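Local structure of bifunctional protein PutA (Bdellovibrio bacteriovorus, 5UR2) at residues R570-L575 with E589-I594; A577-E582 with F643-L648. The protein probably oxidises L-proline to L-glutamate in two steps, pairing a flavin-dependent proline dehydrogenase with an NAD-dependent L-glutamate gamma-semialdehyde dehydrogenase. All coordinates share one frame; numbering follows the deposited sequence.

Contact 1. Residues R570-L575 with E589-I594; sequences RDRFKL and EADGDI
Ile594, on helix 587-611, lies against the first turn of helix 572-583, where Arg572 and Leu575 receive it on two of its branches. The backbones come nearest at Arg572 and Ile594, whose CA atoms are 6.9 Å apart. From there the side chain of Ile594 points across the interface. Its CD1 methyl reaches the base of Leu575, 3.6 Å from CB, and so packs near the helix backbone instead of on the leucine methyls. The other branch, CG2, sits alongside the aliphatic part of Arg572, 4.1 Å from CG.

Beyond that hydrocarbon contact, Arg572 runs on extended from CG to NE. With its CG turned opposite the backbone N (chi1 -163°), the chain passes Ile594 and delivers its guanidinium to Asp591, one turn earlier on the facing helix. The salt bridge is side-on but converges on a single oxygen: NE lies 2.6 Å from Asp591 OD1, and NH2 of Arg572 lies 2.9 Å from the same OD1. This oxygen sits in the guanidinium plane, while the carboxylate is rotated by 50° from that plane. The NE bond is the straighter, at 154°, and meets OD1 nearly along its C-O axis; NH2 comes from the syn side, tilted out of the carboxylate plane.

The second carboxylate oxygen, OD2, turns to the backbone N of Leu471. NH1 forms a salt bridge with Glu468, and NH2 also donates to the carbonyl of Pro469. The contact packs two successive helices of the aldehyde dehydrogenase-family region, away from the predicted active-site residues. Arg572 is paired with two carboxylates, Asp591 and Glu468, a network that probably keeps Arg572 and Asp591 ionised and ties residues 468-471 to both helices.

Contact 2. Residues A577-E582 with F643-L648; sequences ATQVLE and FPLAIL
Helix 572-583 faces the turn that leads into helix 646-657, and the backbones are nearest at Gln579 and Pro644, with 7.3 Å between their CA atoms. Gln579 spans this gap almost alone. Its CG stands opposite the carbonyl carbon (chi1 -57°), and the chain then extends outward, carrying the amide to the far side.

There the two ends of the amide meet different neighbours. The oxygen meets the CG-CD side of the Pro644 ring obliquely, with OE1 3.5 Å from CG and 3.6 Å from CD of that proline; the amide carbon CD of Gln579 rests 3.6 Å from the same Pro644 CG. These are packing contacts, in which the proline carbons lie against the carbonyl end of the glutamine. The nitrogen passes instead beside Leu645, its NE2 3.3 Å from the leucine CB, as the two side chains cross at about a right angle.

The polar partner of NE2 comes from a third element, Asp593 of helix 587-611. Its OD2 also accepts from the backbone N atoms of Leu645 and Ala646, so one carboxylate oxygen collects the glutamine amide and two consecutive peptide N-H groups. The hydrogen bond to Asp593 directs the NE2 end of the amide toward the turn and helps to fix its rotation, leaving OE1 beside the proline.

All three touching residues are buried. Pro644 and Leu645 lie immediately before helix 646-657, where the amide groups of a first turn commonly need acceptors. Here an aspartate from a neighbouring helix accepts them, a non-local side-chain acceptor at a helix start. The site belongs to the aldehyde dehydrogenase-family region, with the Pro644 side chain about 12 Å from that of Cys780, the predicted active-site cysteine.

Overall arrangement
Contacts 1 and 2 lie about 8 Å apart, centre to centre, and share helix 572-583: its first turn, 572-575, serves contact 1 and residues 577-582 serve contact 2. Along the chain their segments alternate, 570-575, 577-582, 589-594 and 643-648, all within the aldehyde dehydrogenase part of the protein. Helix 587-611 joins the two, since its adjacent residues Asp593 and Ile594 serve contact 2 and contact 1 respectively, and Ile594 CD1 also packs 3.3 Å from Gln579 NE2. Helices 572-583 and 587-611 and the start of helix 646-657 thus pack together in this part of the bifunctional chain, with the touching side chains mostly buried.

Contact 1. Residues R570-L575 with E589-I594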
loop_
_atom_site.group_PDB
_atom_site.type_symbol
_atom_site.label_atom_id
_atom_site.label_comp_id
_atom_site.label_asym_id
_atom_site.label_seq_id
_atom_site.Cartn_x
_atom_site.Cartn_y
_atom_site.Cartn_z
ATOM N N ARG B 570 -25.166 -19.242 2.967
ATOM C CA ARG B 570 -26.360 -20.073 2.851
ATOM C C ARG B 570 -26.298 -21.283 3.787
ATOM O O ARG B 570 -27.313 -21.676 4.373
ATOM C CB ARG B 570 -26.515 -20.520 1.399
ATOM C CG ARG B 570 -27.711 -21.430 1.122
ATOM C CD ARG B 570 -27.491 -22.147 -0.221
ATOM N NE ARG B 570 -26.498 -23.223 -0.108
ATOM C CZ ARG B 570 -25.852 -23.758 -1.143
ATOM N NH1 ARG B 570 -26.071 -23.302 -2.368
ATOM N NH2 ARG B 570 -24.992 -24.751 -0.958
ATOM N N ASP B 571 -25.128 -21.911 3.924
ATOM C CA ASP B 571 -25.036 -23.149 4.689
ATOM C C ASP B 571 -24.568 -22.912 6.128
ATOM O O ASP B 571 -24.052 -23.832 6.774
ATOM C CB ASP B 571 -24.130 -24.140 3.961
ATOM C CG ASP B 571 -24.763 -24.649 2.653
ATOM O OD1 ASP B 571 -25.936 -24.333 2.422
ATOM O OD2 ASP B 571 -24.106 -25.353 1.854
ATOM N N ARG B 572 -24.784 -21.703 6.652
ATOM C CA ARG B 572 -24.198 -21.305 7.925
ATOM C C ARG B 572 -24.444 -22.326 9.032
ATOM O O ARG B 572 -23.504 -22.749 9.710
ATOM C CB ARG B 572 -24.732 -19.936 8.341
ATOM C CG ARG B 572 -23.873 -19.316 9.412
ATOM C CD ARG B 572 -24.552 -18.146 10.048
ATOM N NE ARG B 572 -23.629 -17.338 10.836
ATOM C CZ ARG B 572 -23.190 -16.139 10.468
ATOM N NH1 ARG B 572 -23.575 -15.609 9.311
ATOM N NH2 ARG B 572 -22.373 -15.464 11.262
ATOM N N PHE B 573 -25.700 -22.744 9.222
ATOM C CA PHE B 573 -26.016 -23.625 10.342
ATOM C C PHE B 573 -25.405 -25.010 10.160
ATOM O O PHE B 573 -24.939 -25.623 11.133
ATOM C CB PHE B 573 -27.535 -23.713 10.522
ATOM C CG PHE B 573 -28.131 -22.445 11.045
ATOM C CD1 PHE B 573 -28.111 -22.170 12.399
ATOM C CD2 PHE B 573 -28.646 -21.498 10.179
ATOM C CE1 PHE B 573 -28.620 -20.986 12.884
ATOM C CE2 PHE B 573 -29.167 -20.312 10.658
ATOM C CZ PHE B 573 -29.154 -20.052 12.013
ATOM N N LYS B 574 -25.391 -25.521 8.926
ATOM C CA LYS B 574 -24.778 -26.823 8.685
ATOM C C LYS B 574 -23.274 -26.771 8.972
ATOM O O LYS B 574 -22.695 -27.724 9.515
ATOM C CB LYS B 574 -25.076 -27.257 7.242
ATOM C CG LYS B 574 -24.720 -28.695 6.899
ATOM C CD LYS B 574 -25.090 -29.040 5.449
ATOM C CE LYS B 574 -24.781 -30.515 5.110
ATOM N NZ LYS B 574 -23.317 -30.809 4.961
ATOM N N LEU B 575 -22.641 -25.632 8.667
ATOM C CA LEU B 575 -21.213 -25.464 8.918
ATOM C C LEU B 575 -20.922 -25.345 10.406
ATOM O O LEU B 575 -19.911 -25.868 10.883
ATOM C CB LEU B 575 -20.684 -24.241 8.165
ATOM C CG LEU B 575 -20.750 -24.366 6.644
ATOM C CD1 LEU B 575 -20.393 -23.058 5.940
ATOM C CD2 LEU B 575 -19.827 -25.499 6.204
ATOM N N GLU B 589 -18.631 -19.894 19.357
ATOM C CA GLU B 589 -17.282 -20.011 18.801
ATOM C C GLU B 589 -17.311 -20.519 17.362
ATOM O O GLU B 589 -16.656 -19.957 16.480
ATOM C CB GLU B 589 -16.447 -20.933 19.684
ATOM C CG GLU B 589 -16.332 -20.402 21.084
ATOM C CD GLU B 589 -15.442 -19.187 21.114
ATOM O OE1 GLU B 589 -14.242 -19.319 20.774
ATOM O OE2 GLU B 589 -15.968 -18.089 21.388
ATOM N N ALA B 590 -18.092 -21.572 17.105
ATOM C CA ALA B 590 -18.223 -22.084 15.749
ATOM C C ALA B 590 -18.845 -21.038 14.819
ATOM O O ALA B 590 -18.431 -20.909 13.662
ATOM C CB ALA B 590 -19.058 -23.365 15.753
ATOM N N ASP B 591 -19.864 -20.306 15.296
ATOM C CA ASP B 591 -20.480 -19.249 14.484
ATOM C C ASP B 591 -19.470 -18.163 14.127
ATOM O O ASP B 591 -19.412 -17.704 12.979
ATOM C CB ASP B 591 -21.673 -18.629 15.220
ATOM C CG ASP B 591 -22.316 -17.482 14.438
ATOM O OD1 ASP B 591 -22.518 -17.605 13.213
ATOM O OD2 ASP B 591 -22.595 -16.445 15.056
ATOM N N GLY B 592 -18.692 -17.719 15.114
ATOM C CA GLY B 592 -17.622 -16.782 14.831
ATOM C C GLY B 592 -16.634 -17.331 13.816
ATOM O O GLY B 592 -16.081 -16.571 13.010
ATOM N N ASP B 593 -16.408 -18.655 13.834
ATOM C CA ASP B 593 -15.507 -19.275 12.861
ATOM C C ASP B 593 -16.039 -19.130 11.440
ATOM O O ASP B 593 -15.284 -18.802 10.514
ATOM C CB ASP B 593 -15.279 -20.750 13.197
ATOM C CG ASP B 593 -13.956 -21.286 12.609
ATOM O OD1 ASP B 593 -12.920 -21.144 13.277
ATOM O OD2 ASP B 593 -13.937 -21.806 11.468
ATOM N N ILE B 594 -17.335 -19.381 11.244
ATOM C CA ILE B 594 -17.930 -19.210 9.920
ATOM C C ILE B 594 -17.839 -17.751 9.481
ATOM O O ILE B 594 -17.531 -17.452 8.313
ATOM C CB ILE B 594 -19.389 -19.701 9.907
ATOM C CG1 ILE B 594 -19.519 -21.075 10.571
ATOM C CG2 ILE B 594 -19.915 -19.723 8.500
ATOM C CD1 ILE B 594 -18.552 -22.119 10.074
#

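Contact 2. Residues A577-E582 with F643-L648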
loop_
_atom_site.group_PDB
_atom_site.type_symbol
_atom_site.label_atom_id
_atom_site.label_comp_id
_atom_site.label_asym_id
_atom_site.label_seq_id
_atom_site.Cartn_x
_atom_site.Cartn_y
_atom_site.Cartn_z
ATOM N N ALA B 577 -22.721 -26.739 12.832
ATOM C CA ALA B 577 -22.934 -28.048 13.439
ATOM C C ALA B 577 -21.716 -28.947 13.257
ATOM O O ALA B 577 -21.320 -29.653 14.194
ATOM C CB ALA B 577 -24.192 -28.702 12.861
ATOM N N THR B 578 -21.075 -28.891 12.081
ATOM C CA THR B 578 -19.899 -29.730 11.849
ATOM C C THR B 578 -18.779 -29.398 12.831
ATOM O O THR B 578 -18.092 -30.295 13.346
ATOM C CB THR B 578 -19.393 -29.564 10.418
ATOM O OG1 THR B 578 -20.469 -29.784 9.509
ATOM C CG2 THR B 578 -18.229 -30.578 10.126
ATOM N N GLN B 579 -18.557 -28.111 13.064
ATOM C CA GLN B 579 -17.517 -27.692 13.994
ATOM C C GLN B 579 -17.884 -28.035 15.430
ATOM O O GLN B 579 -17.012 -28.398 16.229
ATOM C CB GLN B 579 -17.260 -26.197 13.849
ATOM C CG GLN B 579 -16.875 -25.805 12.459
ATOM C CD GLN B 579 -16.153 -24.487 12.452
ATOM O OE1 GLN B 579 -15.756 -23.994 13.509
ATOM N NE2 GLN B 579 -15.990 -23.895 11.271
ATOM N N VAL B 580 -19.161 -27.916 15.787
ATOM C CA VAL B 580 -19.575 -28.307 17.133
ATOM C C VAL B 580 -19.246 -29.777 17.381
ATOM O O VAL B 580 -18.660 -30.137 18.410
ATOM C CB VAL B 580 -21.074 -28.020 17.340
ATOM C CG1 VAL B 580 -21.591 -28.721 18.601
ATOM C CG2 VAL B 580 -21.291 -26.524 17.432
ATOM N N LEU B 581 -19.574 -30.642 16.422
ATOM C CA LEU B 581 -19.459 -32.082 16.658
ATOM C C LEU B 581 -18.035 -32.602 16.443
ATOM O O LEU B 581 -17.564 -33.429 17.229
ATOM C CB LEU B 581 -20.447 -32.842 15.763
ATOM C CG LEU B 581 -21.944 -32.635 16.033
ATOM C CD1 LEU B 581 -22.776 -33.281 14.959
ATOM C CD2 LEU B 581 -22.288 -33.257 17.386
ATOM N N GLU B 582 -17.333 -32.148 15.394
ATOM C CA GLU B 582 -16.020 -32.715 15.096
ATOM C C GLU B 582 -14.912 -32.100 15.941
ATOM O O GLU B 582 -13.970 -32.795 16.324
ATOM C CB GLU B 582 -15.669 -32.542 13.612
ATOM C CG GLU B 582 -14.407 -33.284 13.227
ATOM C CD GLU B 582 -13.888 -32.939 11.835
ATOM O OE1 GLU B 582 -14.235 -31.872 11.301
ATOM O OE2 GLU B 582 -13.125 -33.746 11.258
ATOM N N PHE B 643 -9.288 -23.308 14.450
ATOM C CA PHE B 643 -10.251 -22.506 13.693
ATOM C C PHE B 643 -10.443 -23.248 12.379
ATOM O O PHE B 643 -9.886 -22.852 11.344
ATOM C CB PHE B 643 -9.787 -21.065 13.491
ATOM C CG PHE B 643 -9.842 -20.237 14.741
ATOM C CD1 PHE B 643 -8.810 -20.285 15.663
ATOM C CD2 PHE B 643 -10.933 -19.421 15.001
ATOM C CE1 PHE B 643 -8.859 -19.533 16.835
ATOM C CE2 PHE B 643 -10.994 -18.658 16.168
ATOM C CZ PHE B 643 -9.948 -18.727 17.091
ATOM N N PRO B 644 -11.235 -24.323 12.388
ATOM C CA PRO B 644 -11.099 -25.355 11.343
ATOM C C PRO B 644 -11.596 -24.941 9.968
ATOM O O PRO B 644 -11.133 -25.522 8.982
ATOM C CB PRO B 644 -11.898 -26.538 11.912
ATOM C CG PRO B 644 -12.887 -25.910 12.851
ATOM C CD PRO B 644 -12.209 -24.697 13.431
ATOM N N LEU B 645 -12.503 -23.967 9.852
ATOM C CA LEU B 645 -12.876 -23.458 8.531
ATOM C C LEU B 645 -12.185 -22.142 8.208
ATOM O O LEU B 645 -11.698 -21.965 7.083
ATOM C CB LEU B 645 -14.400 -23.267 8.411
ATOM C CG LEU B 645 -15.004 -22.881 7.046
ATOM C CD1 LEU B 645 -14.887 -24.053 6.047
ATOM C CD2 LEU B 645 -16.442 -22.394 7.147
ATOM N N ALA B 646 -12.112 -21.229 9.186
ATOM C CA ALA B 646 -11.692 -19.855 8.923
ATOM C C ALA B 646 -10.232 -19.783 8.471
ATOM O O ALA B 646 -9.928 -19.211 7.421
ATOM C CB ALA B 646 -11.934 -18.980 10.162
ATOM N N ILE B 647 -9.306 -20.337 9.260
ATOM C CA ILE B 647 -7.890 -20.192 8.927
ATOM C C ILE B 647 -7.572 -20.925 7.623
ATOM O O ILE B 647 -6.958 -20.367 6.709
ATOM C CB ILE B 647 -7.012 -20.668 10.096
ATOM C CG1 ILE B 647 -7.145 -19.672 11.264
ATOM C CG2 ILE B 647 -5.560 -20.825 9.632
ATOM C CD1 ILE B 647 -6.276 -19.972 12.508
ATOM N N LEU B 648 -8.034 -22.168 7.509
ATOM C CA LEU B 648 -7.913 -22.918 6.268
ATOM C C LEU B 648 -8.487 -22.135 5.084
ATOM O O LEU B 648 -7.835 -22.001 4.043
ATOM C CB LEU B 648 -8.615 -24.274 6.426
ATOM C CG LEU B 648 -8.715 -25.135 5.167
ATOM C CD1 LEU B 648 -7.332 -25.542 4.665
ATOM C CD2 LEU B 648 -9.613 -26.343 5.392
#